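Local coordinates for putative CRISPR-associated endoribonuclease-like protein Cas6 (Pyrococcus furiosus, PDB 3UFC) that binds CRISPR RNA and, as a Cas6 family member, probably serves the CRISPR antiviral defence of its host, at residues K61-I64 and I70-L73; F209-Y212 and I217-F220; G35-R40 and I92-E97. One frame throughout, in Å; residues are numbered along the deposited sequence.

Contact 1 of 3, residues K61-I64 and I70-L73; sequences KREI and IKIL
E63 and K71 face each other directly across an antiparallel beta hairpin, and their side chains run alongside one another in the same direction. In both residues CG lies opposite the backbone N (chi1 -176°), and both chains stay extended beyond it, which carries the carboxylate and the ammonium out over the same face. The charges do not quite meet: E63 OE2 stops 4.3 Å from K71 NZ. A water closes the gap, donating to E63 OE2 at 3.1 Å and accepting from K71 NZ at 2.9 Å. L73 joins this face from one side, its CD1 crossing beside the CB of E63, while its CB packs against the aliphatic start of K61.

R62, I64 and I70 occupy the other face. R62 has CG wedged between the backbone N and carbonyl carbon (chi1 49°), and further bends at chi2 and chi3 bring the guanidinium over I70. CG2 of I70 lies over one face of that flat group, offset toward its rim, and CD1 of I70 comes within 3.4 Å of R62 NH2. I64 runs beside I70 with its CD1 4.1 Å from I70 CG1.

In the backbone, E63 and K71 form an antiparallel hydrogen-bonded pair. K71 N donates to E63 O at 2.8 Å, nearly straight at 166°, and E63 N returns a bond to K71 O at 3.0 Å. L73 N adds a third bond, to K61 O at 2.9 Å.

On the far flank of strand 69-72, I70 and I72 are buried against strands 17-18 and 53-59, while R62 covers I70 from outside. Backbone bonds thus set the register of the hairpin, and the opposite charges of E63 and K71 probably attract each other through the shared water rather than by direct contact.

Contact 2 of 3, residues F209-Y212 and I217-F220; sequences FRYY and IAKF
Strand 200-213 and helix 215-224 follow each other closely in the chain, and Y211 and A218 bring them nearest, with CA atoms 7.6 Å apart and no backbone hydrogen bond between the two segments. From the strand, Y211 makes the contact. With CG anti to the backbone N (chi1 173°), its ring extends from the strand to the first turn of the helix. A218 lays its methyl over one face of that ring: CB is 3.9 Å from the ring centroid and 30° off the normal, a CH-pi contact displaced toward CE2. I217 comes in differently: its CG2 lies at the ring's edge near its plane, and its CB comes 3.4 Å from Y211 OH. The hydroxyl also lies near A218 N, but the angle is too poor for a bond; its hydrogen-bond partner is S214 O, in the link between strand and helix. F183 meets the Y211 ring as well, and L167 of helix 158-174 packs on I217. This is the third strand passing into the second helix of a ferredoxin-like beta-alpha-beta-beta-alpha-beta domain, the fold shared by Cas6 proteins, with the helix packed on the sheet through an aromatic side chain.

Contact 3 of 3, residues G35-R40 and I92-E97; sequences GAIEPR and IVEGIE
I37 and G95 mark the closest approach of the two backbones, with CA atoms 5.8 Å apart, and the contact is van der Waals packing with no hydrogen bond across it. I37 does the touching from its side. Its CG1 lies opposite the carbonyl carbon (chi1 -72°), a position that brings it 4.1 Å from G95 CA. Having no side chain, G95 offers bare backbone there. The exact position of I37 CD1 is doubtful, since it is modelled too close to the E94 carbonyl carbon. The E94 side chain crosses I37 at about a right angle, and its OE1 passes 3.7 Å from I37 CG2. E94 also touches a crystal neighbour, so its pose may partly reflect lattice packing.

The polar interactions belong to the chain that follows I37. E38 and R40 form a side-on salt bridge in which NE and NH2 each take one carboxylate oxygen. R40 NE meets E38 OE1 at 3.0 Å, almost straight and in the guanidinium plane, though from above the carboxylate. R40 NH2 reaches the syn lone pair of E38 OE2 at 2.6 Å, in a bond that is bent and tilted out of the guanidinium plane. R40 N donates to E38 OE1 too, at 3.1 Å and 164°, approaching from the same face as NE. Two donors on OE1 and one on OE2 thus fix the rotation of the carboxylate and tie it to the backbone of its own turn.

Helix 86-98 has its inner side elsewhere: V93 rests on I5 and I96 on I7 of strand 3-11, and I96 also on V111 and I114 of strand 107-116, while I92 packs on I30 and A34 of helix 23-37. I37 and G95 extend this pairing of the two helices that lie on the N-terminal sheet.

After strands 3-11 and 17-18 the chain runs through helix 23-37 to residues 35-40, where contact 3 opens. Before it closes, the chain lays down strand 53-59 and then the hairpin of contact 1, a small local loop wholly contained in the larger one. Strand 77-83 and helix 86-98 follow, and residues 92-97 complete contact 3, so helices of the N-terminal half meet after about fifty residues. Contact 2 comes later, in series with both, closing a short loop, residues 213-216, from strand 200-213 into helix 215-224. No two contacts touch: their centres lie about 30 to 31 Å apart, spread over a hairpin, a helix pair and the strand-helix step of the C-terminal domain.

Contact 1 of 3, residues K61-I64 and I70-L73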
ATOM      1  N   LYS A  61      -7.355 -11.692  14.336  1.00 45.67           N
ATOM      2  CA  LYS A  61      -8.324 -11.407  15.388  1.00 48.45           C
ATOM      3  C   LYS A  61      -7.920 -10.121  16.097  1.00 48.86           C
ATOM      4  O   LYS A  61      -6.912 -10.072  16.803  1.00 47.85           O
ATOM      5  CB  LYS A  61      -8.389 -12.566  16.385  1.00 49.88           C
ATOM      6  CG  LYS A  61      -9.626 -12.534  17.264  1.00 53.02           C
ATOM      7  CD  LYS A  61      -9.746 -13.798  18.100  1.00 56.99           C
ATOM      8  CE  LYS A  61     -11.099 -13.864  18.791  1.00 59.11           C
ATOM      9  NZ  LYS A  61     -12.213 -13.868  17.796  1.00 60.87           N
ATOM     10  N   ARG A  62      -8.723  -9.080  15.902  1.00 49.95           N
ATOM     11  CA  ARG A  62      -8.449  -7.770  16.476  1.00 52.22           C
ATOM     12  C   ARG A  62      -9.676  -7.146  17.129  1.00 53.03           C
ATOM     13  O   ARG A  62     -10.806  -7.576  16.904  1.00 52.94           O
ATOM     14  CB  ARG A  62      -7.958  -6.832  15.376  1.00 52.71           C
ATOM     15  CG  ARG A  62      -8.854  -6.872  14.144  1.00 54.73           C
ATOM     16  CD  ARG A  62      -8.986  -5.520  13.472  1.00 57.00           C
ATOM     17  NE  ARG A  62      -7.748  -5.077  12.840  1.00 59.73           N
ATOM     18  CZ  ARG A  62      -7.618  -3.916  12.208  1.00 59.96           C
ATOM     19  NH1 ARG A  62      -8.650  -3.087  12.128  1.00 60.56           N
ATOM     20  NH2 ARG A  62      -6.461  -3.584  11.656  1.00 60.41           N
ATOM     21  N   GLU A  63      -9.435  -6.114  17.929  1.00 54.75           N
ATOM     22  CA  GLU A  63     -10.503  -5.391  18.602  1.00 56.73           C
ATOM     23  C   GLU A  63     -10.166  -3.903  18.597  1.00 56.80           C
ATOM     24  O   GLU A  63      -9.110  -3.494  19.085  1.00 56.11           O
ATOM     25  CB  GLU A  63     -10.667  -5.882  20.041  1.00 58.66           C
ATOM     26  CG  GLU A  63     -11.837  -5.241  20.774  1.00 62.52           C
ATOM     27  CD  GLU A  63     -12.004  -5.756  22.192  1.00 64.71           C
ATOM     28  OE1 GLU A  63     -12.941  -5.298  22.879  1.00 66.04           O
ATOM     29  OE2 GLU A  63     -11.203  -6.615  22.620  1.00 66.02           O
ATOM     30  N   ILE A  64     -11.060  -3.099  18.031  1.00 57.52           N
ATOM     31  CA  ILE A  64     -10.852  -1.658  17.972  1.00 58.37           C
ATOM     32  C   ILE A  64     -11.186  -1.023  19.318  1.00 59.60           C
ATOM     33  O   ILE A  64     -12.319  -1.111  19.792  1.00 59.38           O
ATOM     34  CB  ILE A  64     -11.741  -0.999  16.891  1.00 58.47           C
ATOM     35  CG1 ILE A  64     -11.403  -1.565  15.509  1.00 58.31           C
ATOM     36  CG2 ILE A  64     -11.548   0.511  16.910  1.00 58.34           C
ATOM     37  CD1 ILE A  64      -9.979  -1.306  15.064  1.00 59.24           C
ATOM     38  N   ILE A  70      -5.522  -0.461  18.028  1.00 46.98           N
ATOM     39  CA  ILE A  70      -5.979  -1.797  17.668  1.00 44.68           C
ATOM     40  C   ILE A  70      -5.436  -2.809  18.671  1.00 43.64           C
ATOM     41  O   ILE A  70      -4.226  -2.895  18.879  1.00 43.64           O
ATOM     42  CB  ILE A  70      -5.486  -2.189  16.256  1.00 43.96           C
ATOM     43  CG1 ILE A  70      -5.844  -1.088  15.253  1.00 43.34           C
ATOM     44  CG2 ILE A  70      -6.118  -3.502  15.831  1.00 42.45           C
ATOM     45  CD1 ILE A  70      -5.252  -1.300  13.869  1.00 42.74           C
ATOM     46  N   LYS A  71      -6.332  -3.561  19.301  1.00 43.58           N
ATOM     47  CA  LYS A  71      -5.919  -4.570  20.270  1.00 43.23           C
ATOM     48  C   LYS A  71      -5.733  -5.899  19.552  1.00 41.62           C
ATOM     49  O   LYS A  71      -6.677  -6.452  18.987  1.00 41.27           O
ATOM     50  CB  LYS A  71      -6.963  -4.719  21.376  1.00 44.27           C
ATOM     51  CG  LYS A  71      -6.550  -5.695  22.468  1.00 47.45           C
ATOM     52  CD  LYS A  71      -7.616  -5.809  23.545  1.00 49.39           C
ATOM     53  CE  LYS A  71      -7.196  -6.778  24.639  1.00 51.24           C
ATOM     54  NZ  LYS A  71      -8.217  -6.864  25.723  1.00 52.00           N
ATOM     55  N   ILE A  72      -4.504  -6.400  19.574  1.00 42.18           N
ATOM     56  CA  ILE A  72      -4.159  -7.660  18.922  1.00 41.32           C
ATOM     57  C   ILE A  72      -4.564  -8.857  19.778  1.00 42.47           C
ATOM     58  O   ILE A  72      -4.045  -9.046  20.876  1.00 43.00           O
ATOM     59  CB  ILE A  72      -2.645  -7.719  18.648  1.00 39.91           C
ATOM     60  CG1 ILE A  72      -2.251  -6.567  17.721  1.00 38.59           C
ATOM     61  CG2 ILE A  72      -2.274  -9.065  18.035  1.00 40.50           C
ATOM     62  CD1 ILE A  72      -0.766  -6.399  17.540  1.00 40.61           C
ATOM     63  N   LEU A  73      -5.487  -9.665  19.267  1.00 42.97           N
ATOM     64  CA  LEU A  73      -5.967 -10.838  19.989  1.00 45.03           C
ATOM     65  C   LEU A  73      -5.492 -12.134  19.339  1.00 46.00           C
ATOM     66  O   LEU A  73      -6.106 -13.186  19.523  1.00 47.70           O
ATOM     67  CB  LEU A  73      -7.498 -10.835  20.038  1.00 45.46           C
ATOM     68  CG  LEU A  73      -8.195  -9.601  20.618  1.00 45.50           C
ATOM     69  CD1 LEU A  73      -9.696  -9.762  20.466  1.00 46.49           C
ATOM     70  CD2 LEU A  73      -7.818  -9.418  22.078  1.00 45.56           C
TER
HETATM   71  O   HOH W   1     -10.399  -5.109  25.150  1.00 71.55           O

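Contact 2 of 3, residues F209-Y212 and I217-F220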
ATOM      1  N   PHE A 209     -13.341  -3.837  -6.197  1.00 26.93           N
ATOM      2  CA  PHE A 209     -13.825  -3.297  -7.455  1.00 27.19           C
ATOM      3  C   PHE A 209     -13.411  -4.156  -8.621  1.00 26.74           C
ATOM      4  O   PHE A 209     -12.386  -4.834  -8.575  1.00 25.66           O
ATOM      5  CB  PHE A 209     -13.299  -1.870  -7.680  1.00 26.86           C
ATOM      6  CG  PHE A 209     -11.792  -1.771  -7.760  1.00 26.86           C
ATOM      7  CD1 PHE A 209     -11.010  -1.824  -6.606  1.00 25.41           C
ATOM      8  CD2 PHE A 209     -11.157  -1.601  -8.987  1.00 25.34           C
ATOM      9  CE1 PHE A 209      -9.618  -1.708  -6.676  1.00 22.37           C
ATOM     10  CE2 PHE A 209      -9.769  -1.483  -9.066  1.00 24.11           C
ATOM     11  CZ  PHE A 209      -9.000  -1.537  -7.901  1.00 23.65           C
ATOM     12  N   ARG A 210     -14.222  -4.132  -9.671  1.00 28.38           N
ATOM     13  CA  ARG A 210     -13.907  -4.888 -10.871  1.00 29.43           C
ATOM     14  C   ARG A 210     -13.235  -3.892 -11.812  1.00 28.08           C
ATOM     15  O   ARG A 210     -13.756  -2.804 -12.053  1.00 29.15           O
ATOM     16  CB  ARG A 210     -15.182  -5.467 -11.504  1.00 31.29           C
ATOM     17  CG  ARG A 210     -14.911  -6.332 -12.729  1.00 34.72           C
ATOM     18  CD  ARG A 210     -16.169  -7.008 -13.283  1.00 37.57           C
ATOM     19  NE  ARG A 210     -16.658  -8.096 -12.439  1.00 38.19           N
ATOM     20  CZ  ARG A 210     -17.653  -7.983 -11.567  1.00 39.98           C
ATOM     21  NH1 ARG A 210     -18.278  -6.824 -11.414  1.00 41.22           N
ATOM     22  NH2 ARG A 210     -18.027  -9.032 -10.849  1.00 42.43           N
ATOM     23  N   TYR A 211     -12.064  -4.264 -12.315  1.00 26.92           N
ATOM     24  CA  TYR A 211     -11.283  -3.428 -13.226  1.00 26.43           C
ATOM     25  C   TYR A 211     -11.457  -3.914 -14.664  1.00 27.51           C
ATOM     26  O   TYR A 211     -11.371  -5.115 -14.921  1.00 26.65           O
ATOM     27  CB  TYR A 211      -9.800  -3.517 -12.832  1.00 25.54           C
ATOM     28  CG  TYR A 211      -8.822  -2.834 -13.772  1.00 24.14           C
ATOM     29  CD1 TYR A 211      -8.246  -1.608 -13.439  1.00 21.99           C
ATOM     30  CD2 TYR A 211      -8.438  -3.436 -14.969  1.00 22.28           C
ATOM     31  CE1 TYR A 211      -7.305  -1.000 -14.272  1.00 21.92           C
ATOM     32  CE2 TYR A 211      -7.498  -2.836 -15.811  1.00 24.22           C
ATOM     33  CZ  TYR A 211      -6.936  -1.621 -15.455  1.00 23.17           C
ATOM     34  OH  TYR A 211      -5.988  -1.044 -16.269  1.00 21.09           O
ATOM     35  N   TYR A 212     -11.691  -2.984 -15.590  1.00 28.14           N
ATOM     36  CA  TYR A 212     -11.847  -3.308 -17.015  1.00 29.02           C
ATOM     37  C   TYR A 212     -10.870  -2.487 -17.846  1.00 28.16           C
ATOM     38  O   TYR A 212     -10.862  -1.260 -17.755  1.00 26.45           O
ATOM     39  CB  TYR A 212     -13.245  -2.956 -17.542  1.00 31.14           C
ATOM     40  CG  TYR A 212     -14.397  -3.752 -16.985  1.00 36.02           C
ATOM     41  CD1 TYR A 212     -14.971  -3.423 -15.762  1.00 34.93           C
ATOM     42  CD2 TYR A 212     -14.939  -4.821 -17.706  1.00 37.52           C
ATOM     43  CE1 TYR A 212     -16.058  -4.131 -15.267  1.00 37.95           C
ATOM     44  CE2 TYR A 212     -16.026  -5.539 -17.219  1.00 39.02           C
ATOM     45  CZ  TYR A 212     -16.580  -5.187 -15.999  1.00 39.15           C
ATOM     46  OH  TYR A 212     -17.653  -5.893 -15.509  1.00 42.04           O
ATOM     47  N   ILE A 217      -1.668  -1.351 -17.114  1.00 24.38           N
ATOM     48  CA  ILE A 217      -1.989  -0.557 -15.934  1.00 23.95           C
ATOM     49  C   ILE A 217      -2.481  -1.431 -14.785  1.00 22.71           C
ATOM     50  O   ILE A 217      -2.189  -1.155 -13.625  1.00 22.37           O
ATOM     51  CB  ILE A 217      -3.036   0.546 -16.265  1.00 23.70           C
ATOM     52  CG1 ILE A 217      -2.397   1.594 -17.182  1.00 23.53           C
ATOM     53  CG2 ILE A 217      -3.528   1.214 -14.981  1.00 21.98           C
ATOM     54  CD1 ILE A 217      -3.338   2.682 -17.638  1.00 27.71           C
ATOM     55  N   ALA A 218      -3.226  -2.484 -15.105  1.00 22.78           N
ATOM     56  CA  ALA A 218      -3.726  -3.389 -14.075  1.00 23.34           C
ATOM     57  C   ALA A 218      -2.540  -4.075 -13.386  1.00 23.41           C
ATOM     58  O   ALA A 218      -2.509  -4.221 -12.162  1.00 22.52           O
ATOM     59  CB  ALA A 218      -4.647  -4.434 -14.699  1.00 22.38           C
ATOM     60  N   LYS A 219      -1.565  -4.488 -14.185  1.00 22.92           N
ATOM     61  CA  LYS A 219      -0.376  -5.151 -13.669  1.00 25.15           C
ATOM     62  C   LYS A 219       0.440  -4.183 -12.818  1.00 24.37           C
ATOM     63  O   LYS A 219       0.956  -4.551 -11.760  1.00 24.32           O
ATOM     64  CB  LYS A 219       0.470  -5.676 -14.828  1.00 26.72           C
ATOM     65  CG  LYS A 219       1.669  -6.504 -14.404  1.00 33.96           C
ATOM     66  CD  LYS A 219       2.313  -7.183 -15.610  1.00 38.80           C
ATOM     67  CE  LYS A 219       3.475  -8.082 -15.199  1.00 41.42           C
ATOM     68  NZ  LYS A 219       4.602  -7.325 -14.583  1.00 42.11           N
ATOM     69  N   PHE A 220       0.547  -2.940 -13.280  1.00 23.22           N
ATOM     70  CA  PHE A 220       1.289  -1.918 -12.548  1.00 22.06           C
ATOM     71  C   PHE A 220       0.637  -1.653 -11.189  1.00 21.16           C
ATOM     72  O   PHE A 220       1.324  -1.540 -10.175  1.00 22.12           O
ATOM     73  CB  PHE A 220       1.330  -0.617 -13.347  1.00 20.41           C
ATOM     74  CG  PHE A 220       2.187   0.449 -12.719  1.00 20.07           C
ATOM     75  CD1 PHE A 220       3.556   0.488 -12.958  1.00 22.28           C
ATOM     76  CD2 PHE A 220       1.624   1.407 -11.882  1.00 22.32           C
ATOM     77  CE1 PHE A 220       4.360   1.469 -12.371  1.00 23.31           C
ATOM     78  CE2 PHE A 220       2.419   2.397 -11.287  1.00 22.52           C
ATOM     79  CZ  PHE A 220       3.787   2.426 -11.533  1.00 21.17           C
TER

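Contact 3 of 3, residues G35-R40 and I92-E97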
ATOM      1  N   GLY A  35      17.846   0.439   3.251  1.00 38.93           N
ATOM      2  CA  GLY A  35      18.949   1.319   2.916  1.00 41.18           C
ATOM      3  C   GLY A  35      20.279   0.868   3.487  1.00 44.07           C
ATOM      4  O   GLY A  35      21.325   1.103   2.886  1.00 44.78           O
ATOM      5  N   ALA A  36      20.242   0.221   4.647  1.00 45.57           N
ATOM      6  CA  ALA A  36      21.456  -0.262   5.298  1.00 47.62           C
ATOM      7  C   ALA A  36      22.193  -1.269   4.420  1.00 48.93           C
ATOM      8  O   ALA A  36      23.417  -1.371   4.472  1.00 49.99           O
ATOM      9  CB  ALA A  36      21.110  -0.899   6.644  1.00 47.33           C
ATOM     10  N   ILE A  37      21.443  -2.003   3.607  1.00 49.50           N
ATOM     11  CA  ILE A  37      22.030  -3.003   2.727  1.00 51.55           C
ATOM     12  C   ILE A  37      22.321  -2.486   1.316  1.00 52.19           C
ATOM     13  O   ILE A  37      23.239  -2.965   0.650  1.00 52.44           O
ATOM     14  CB  ILE A  37      21.126  -4.254   2.661  1.00 52.65           C
ATOM     15  CG1 ILE A  37      21.233  -5.011   3.988  1.00 53.88           C
ATOM     16  CG2 ILE A  37      21.512  -5.139   1.480  1.00 53.65           C
ATOM     17  CD1 ILE A  37      20.507  -6.327   4.018  1.00 55.67           C
ATOM     18  N   GLU A  38      21.548  -1.507   0.864  1.00 52.53           N
ATOM     19  CA  GLU A  38      21.746  -0.932  -0.460  1.00 51.87           C
ATOM     20  C   GLU A  38      21.237   0.503  -0.467  1.00 52.02           C
ATOM     21  O   GLU A  38      20.077   0.763  -0.790  1.00 51.49           O
ATOM     22  CB  GLU A  38      21.012  -1.762  -1.515  1.00 53.47           C
ATOM     23  CG  GLU A  38      21.134  -1.217  -2.931  1.00 55.13           C
ATOM     24  CD  GLU A  38      22.566  -0.891  -3.318  1.00 56.36           C
ATOM     25  OE1 GLU A  38      23.114   0.113  -2.810  1.00 56.77           O
ATOM     26  OE2 GLU A  38      23.147  -1.643  -4.127  1.00 58.20           O
ATOM     27  N   PRO A  39      22.108   1.457  -0.104  1.00 51.56           N
ATOM     28  CA  PRO A  39      21.782   2.885  -0.049  1.00 51.43           C
ATOM     29  C   PRO A  39      21.225   3.443  -1.354  1.00 50.97           C
ATOM     30  O   PRO A  39      20.583   4.490  -1.362  1.00 51.65           O
ATOM     31  CB  PRO A  39      23.117   3.529   0.323  1.00 51.48           C
ATOM     32  CG  PRO A  39      23.797   2.461   1.122  1.00 50.59           C
ATOM     33  CD  PRO A  39      23.505   1.231   0.307  1.00 51.63           C
ATOM     34  N   ARG A  40      21.464   2.736  -2.452  1.00 50.86           N
ATOM     35  CA  ARG A  40      21.004   3.185  -3.759  1.00 50.72           C
ATOM     36  C   ARG A  40      19.508   3.049  -4.036  1.00 49.22           C
ATOM     37  O   ARG A  40      18.993   3.693  -4.949  1.00 48.06           O
ATOM     38  CB  ARG A  40      21.805   2.478  -4.858  1.00 53.00           C
ATOM     39  CG  ARG A  40      23.211   3.044  -5.024  1.00 56.71           C
ATOM     40  CD  ARG A  40      24.063   2.209  -5.959  1.00 58.87           C
ATOM     41  NE  ARG A  40      24.346   0.892  -5.397  1.00 62.59           N
ATOM     42  CZ  ARG A  40      25.201   0.024  -5.927  1.00 63.45           C
ATOM     43  NH1 ARG A  40      25.862   0.335  -7.034  1.00 64.28           N
ATOM     44  NH2 ARG A  40      25.398  -1.152  -5.347  1.00 62.98           N
ATOM     45  N   ILE A  92      14.652  -5.011   0.424  1.00 31.55           N
ATOM     46  CA  ILE A  92      13.776  -5.029   1.596  1.00 30.58           C
ATOM     47  C   ILE A  92      13.877  -6.351   2.362  1.00 31.76           C
ATOM     48  O   ILE A  92      13.990  -6.354   3.589  1.00 31.34           O
ATOM     49  CB  ILE A  92      12.293  -4.790   1.192  1.00 28.35           C
ATOM     50  CG1 ILE A  92      12.104  -3.331   0.758  1.00 27.98           C
ATOM     51  CG2 ILE A  92      11.365  -5.118   2.358  1.00 28.51           C
ATOM     52  CD1 ILE A  92      10.722  -3.022   0.200  1.00 30.15           C
ATOM     53  N   VAL A  93      13.829  -7.467   1.641  1.00 31.24           N
ATOM     54  CA  VAL A  93      13.925  -8.781   2.271  1.00 32.89           C
ATOM     55  C   VAL A  93      15.241  -8.942   3.027  1.00 34.52           C
ATOM     56  O   VAL A  93      15.251  -9.354   4.188  1.00 34.07           O
ATOM     57  CB  VAL A  93      13.798  -9.914   1.228  1.00 33.22           C
ATOM     58  CG1 VAL A  93      14.270 -11.242   1.829  1.00 34.09           C
ATOM     59  CG2 VAL A  93      12.348 -10.036   0.782  1.00 29.34           C
ATOM     60  N   GLU A  94      16.349  -8.619   2.366  1.00 36.51           N
ATOM     61  CA  GLU A  94      17.664  -8.723   2.987  1.00 38.90           C
ATOM     62  C   GLU A  94      17.766  -7.772   4.170  1.00 38.83           C
ATOM     63  O   GLU A  94      18.277  -8.135   5.232  1.00 38.73           O
ATOM     64  CB  GLU A  94      18.762  -8.402   1.969  1.00 41.25           C
ATOM     65  CG  GLU A  94      18.970  -9.483   0.922  1.00 47.21           C
ATOM     66  CD  GLU A  94      19.984  -9.086  -0.138  1.00 51.92           C
ATOM     67  OE1 GLU A  94      21.050  -8.539   0.228  1.00 53.24           O
ATOM     68  OE2 GLU A  94      19.719  -9.330  -1.336  1.00 55.02           O
ATOM     69  N   GLY A  95      17.281  -6.549   3.979  1.00 37.94           N
ATOM     70  CA  GLY A  95      17.323  -5.563   5.041  1.00 36.76           C
ATOM     71  C   GLY A  95      16.580  -6.018   6.281  1.00 36.22           C
ATOM     72  O   GLY A  95      17.022  -5.769   7.401  1.00 36.18           O
ATOM     73  N   ILE A  96      15.452  -6.691   6.083  1.00 35.67           N
ATOM     74  CA  ILE A  96      14.644  -7.177   7.197  1.00 36.22           C
ATOM     75  C   ILE A  96      15.246  -8.435   7.824  1.00 37.76           C
ATOM     76  O   ILE A  96      15.134  -8.651   9.032  1.00 36.72           O
ATOM     77  CB  ILE A  96      13.195  -7.461   6.736  1.00 36.10           C
ATOM     78  CG1 ILE A  96      12.498  -6.138   6.397  1.00 34.91           C
ATOM     79  CG2 ILE A  96      12.436  -8.216   7.815  1.00 35.07           C
ATOM     80  CD1 ILE A  96      11.083  -6.292   5.888  1.00 35.92           C
ATOM     81  N   GLU A  97      15.882  -9.266   7.005  1.00 37.73           N
ATOM     82  CA  GLU A  97      16.508 -10.480   7.517  1.00 39.87           C
ATOM     83  C   GLU A  97      17.654 -10.106   8.450  1.00 40.34           C
ATOM     84  O   GLU A  97      17.904 -10.791   9.439  1.00 40.53           O
ATOM     85  CB  GLU A  97      17.032 -11.343   6.364  1.00 40.87           C
ATOM     86  CG  GLU A  97      15.955 -12.169   5.680  1.00 44.31           C
ATOM     87  CD  GLU A  97      15.452 -13.303   6.556  1.00 48.37           C
ATOM     88  OE1 GLU A  97      16.233 -14.244   6.812  1.00 49.59           O
ATOM     89  OE2 GLU A  97      14.282 -13.255   6.993  1.00 49.61           O
TER